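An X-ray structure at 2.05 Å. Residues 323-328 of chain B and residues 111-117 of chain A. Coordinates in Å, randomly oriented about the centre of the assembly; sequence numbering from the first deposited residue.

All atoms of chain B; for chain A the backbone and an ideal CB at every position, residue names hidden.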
# COMPACT_ATOMS: atom_id res chain seq x y z
N GLU B 323 20.18 9.18 42.53
CA GLU B 323 19.40 8.90 43.72
C GLU B 323 17.87 8.88 43.47
O GLU B 323 17.16 8.03 44.01
CB GLU B 323 19.75 9.92 44.80
CG GLU B 323 18.81 9.94 46.01
CD GLU B 323 19.15 8.88 47.05
OE1 GLU B 323 20.27 8.33 47.03
OE2 GLU B 323 18.28 8.60 47.91
N GLN B 324 17.38 9.82 42.66
CA GLN B 324 15.95 9.89 42.32
C GLN B 324 15.74 9.64 40.85
O GLN B 324 16.69 9.57 40.07
CB GLN B 324 15.35 11.27 42.68
CG GLN B 324 15.58 11.71 44.11
CD GLN B 324 14.70 10.97 45.09
OE1 GLN B 324 13.70 10.37 44.69
NE2 GLN B 324 15.05 11.01 46.37
N ARG B 325 14.48 9.54 40.45
CA ARG B 325 14.14 9.37 39.06
C ARG B 325 14.74 10.49 38.18
O ARG B 325 15.20 10.22 37.08
CB ARG B 325 12.62 9.33 38.87
CG ARG B 325 12.24 9.27 37.41
CD ARG B 325 10.75 9.15 37.17
NE ARG B 325 10.47 9.48 35.78
CZ ARG B 325 9.26 9.60 35.26
NH1 ARG B 325 8.18 9.41 36.01
NH2 ARG B 325 9.14 9.92 33.98
N GLN B 326 14.75 11.73 38.67
CA GLN B 326 15.25 12.84 37.85
C GLN B 326 16.76 13.10 37.98
O GLN B 326 17.31 13.87 37.21
CB GLN B 326 14.47 14.11 38.17
CG GLN B 326 13.00 14.02 37.79
CD GLN B 326 12.80 13.81 36.31
OE1 GLN B 326 13.65 14.18 35.49
NE2 GLN B 326 11.67 13.20 35.94
N SER B 327 17.41 12.47 38.96
CA SER B 327 18.86 12.59 39.10
C SER B 327 19.56 12.05 37.86
O SER B 327 19.02 11.17 37.17
CB SER B 327 19.38 11.84 40.34
OG SER B 327 18.70 12.24 41.51
N THR B 328 20.75 12.55 37.56
CA THR B 328 21.48 12.02 36.43
C THR B 328 22.25 10.78 36.89
O THR B 328 22.59 10.63 38.07
CB THR B 328 22.41 13.07 35.82
OG1 THR B 328 23.09 13.75 36.87
CG2 THR B 328 21.60 14.10 35.05
N UNK A 111 11.05 18.87 50.12
CA UNK A 111 11.13 17.55 49.52
C UNK A 111 12.58 17.09 49.34
O UNK A 111 13.48 17.92 49.30
CB UNK A 111 10.41 17.55 48.17
N UNK A 112 12.79 15.78 49.20
CA UNK A 112 14.13 15.33 48.83
C UNK A 112 14.62 16.05 47.56
O UNK A 112 13.85 16.31 46.64
CB UNK A 112 14.14 13.81 48.62
N UNK A 113 15.91 16.36 47.54
CA UNK A 113 16.56 16.86 46.34
C UNK A 113 16.27 15.94 45.15
O UNK A 113 16.29 14.71 45.29
CB UNK A 113 18.07 16.99 46.56
N UNK A 114 15.99 16.56 44.01
CA UNK A 114 15.72 15.90 42.72
C UNK A 114 14.37 15.17 42.70
O UNK A 114 14.14 14.34 41.84
CB UNK A 114 16.84 14.91 42.40
N UNK A 115 13.49 15.52 43.63
CA UNK A 115 12.08 15.09 43.57
C UNK A 115 11.21 16.31 43.27
O UNK A 115 10.86 17.04 44.19
CB UNK A 115 11.65 14.42 44.88
N UNK A 116 10.92 16.56 41.98
CA UNK A 116 10.26 17.79 41.49
C UNK A 116 8.84 17.94 41.98
O UNK A 116 8.09 16.97 42.04
CB UNK A 116 10.26 17.81 39.96
N UNK A 117 8.48 19.17 42.34
CA UNK A 117 7.10 19.51 42.68
C UNK A 117 6.97 21.00 42.51
O UNK A 117 7.82 21.74 43.02
CB UNK A 117 6.73 19.07 44.10

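Position 111 lies beyond the reach of chain B: nothing of the other stretch comes within 5.5 Å of its ideal CB. The contact therefore places no demand on it, and almost any residue would serve. It is Leu111(A), which takes no part here.

At position 112 the CA-to-CB bond points toward chain B, and the ideal CB sits 3.7 Å from NE2 of Gln324(B). A small or compact side chain would fit beside the amide, and phi/psi of -54/143 would admit proline as well as many others. The residue is Pro112(A). Its CB packs 3.7 Å from Gln324(B) NE2, and its O accepts a hydrogen bond from N of residue 115, 3.1 Å away, closing a type II turn.

Position 113 directs its CB sideways, with no atom of the chain B stretch within 5.5 Å, so a long polar side chain could extend freely. Its phi/psi of -51/138 is that of the first corner of the turn, which proline and many other residues can adopt, lysine among them. The backbone matters more: its O lies 3.3 Å from Gln324(B) CG, and a water donates to that O at 2.5 Å while accepting from Gln324(B) NE2 at 3.0 Å. Lys113(A) fits the open space, its all-t chain leading away from chain B.

Position 114 is the most informative. Its phi/psi of 70/18, at the second corner of the turn, is left-handed, a conformation easiest for glycine and well tolerated by asparagine and aspartate. Its CB points toward chain B, 3.4 Å from Ser327(B) OG and 3.8 Å from Gln324(B) CG. Ser327(B) OG already accepts from Gln324(B) N at 3.0 Å, leaving its own proton to give, so a short acceptor would suit; glycine would offer none. The residue is Asp114(A), whose OD2 receives the hydrogen bond from Ser327(B) OG at 3.0 Å. A water donates to the same OD2 at 3.2 Å and accepts from Thr328(B) N at 3.2 Å. Another donates to the backbone O of Asp114(A) at 2.6 Å and accepts from Gln326(B) N at 3.1 Å.

At position 115 the CB points sideways, 4.5 Å from Gln324(B) OE1. Several medium-sized aliphatic or polar side chains could lie alongside. Leu115(A) does so loosely, its CD1 4.4 Å from Gln324(B) OE1.

Position 116 again points toward chain B, where Gln326(B) CG is 5.2 Å from the ideal CB. That gap invites a modest apolar group, and phi of -66° permits proline. Pro116(A) supplies it: its CG meets Gln326(B) CG at 3.7 Å.

Position 117, extended and out of reach, is unconstrained by this contact; it is Phe117(A).

Chain A 111-117: LPKDLPF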
# COMPACT_ATOMS: atom_id res chain seq x y z
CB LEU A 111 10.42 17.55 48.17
CG LEU A 111 8.91 17.73 48.27
CD1 LEU A 111 8.41 18.40 47.02
CD2 LEU A 111 8.26 16.36 48.46
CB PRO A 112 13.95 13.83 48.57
CG PRO A 112 12.76 13.45 49.35
CD PRO A 112 11.85 14.64 49.34
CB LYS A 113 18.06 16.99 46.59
CG LYS A 113 18.83 17.62 45.45
CD LYS A 113 20.33 17.60 45.73
CE LYS A 113 21.14 18.06 44.51
NZ LYS A 113 22.62 18.07 44.75
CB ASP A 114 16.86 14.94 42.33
CG ASP A 114 18.14 15.70 41.93
OD1 ASP A 114 18.06 16.89 41.55
OD2 ASP A 114 19.23 15.10 42.02
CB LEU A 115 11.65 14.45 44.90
CG LEU A 115 10.23 13.85 44.87
CD1 LEU A 115 10.19 12.81 43.78
CD2 LEU A 115 9.89 13.19 46.21
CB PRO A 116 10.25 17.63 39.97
CG PRO A 116 11.15 16.55 39.67
CD PRO A 116 11.35 15.69 40.88
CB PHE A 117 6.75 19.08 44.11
CG PHE A 117 5.55 19.81 44.68
CD1 PHE A 117 4.28 19.52 44.22
CD2 PHE A 117 5.70 20.77 45.67
CE1 PHE A 117 3.16 20.19 44.72
CE2 PHE A 117 4.59 21.46 46.20
CZ PHE A 117 3.32 21.17 45.72
O HOH W 1 17.25 12.95 46.81
O HOH W 2 12.64 12.46 40.75
O HOH W 3 21.31 15.04 39.56
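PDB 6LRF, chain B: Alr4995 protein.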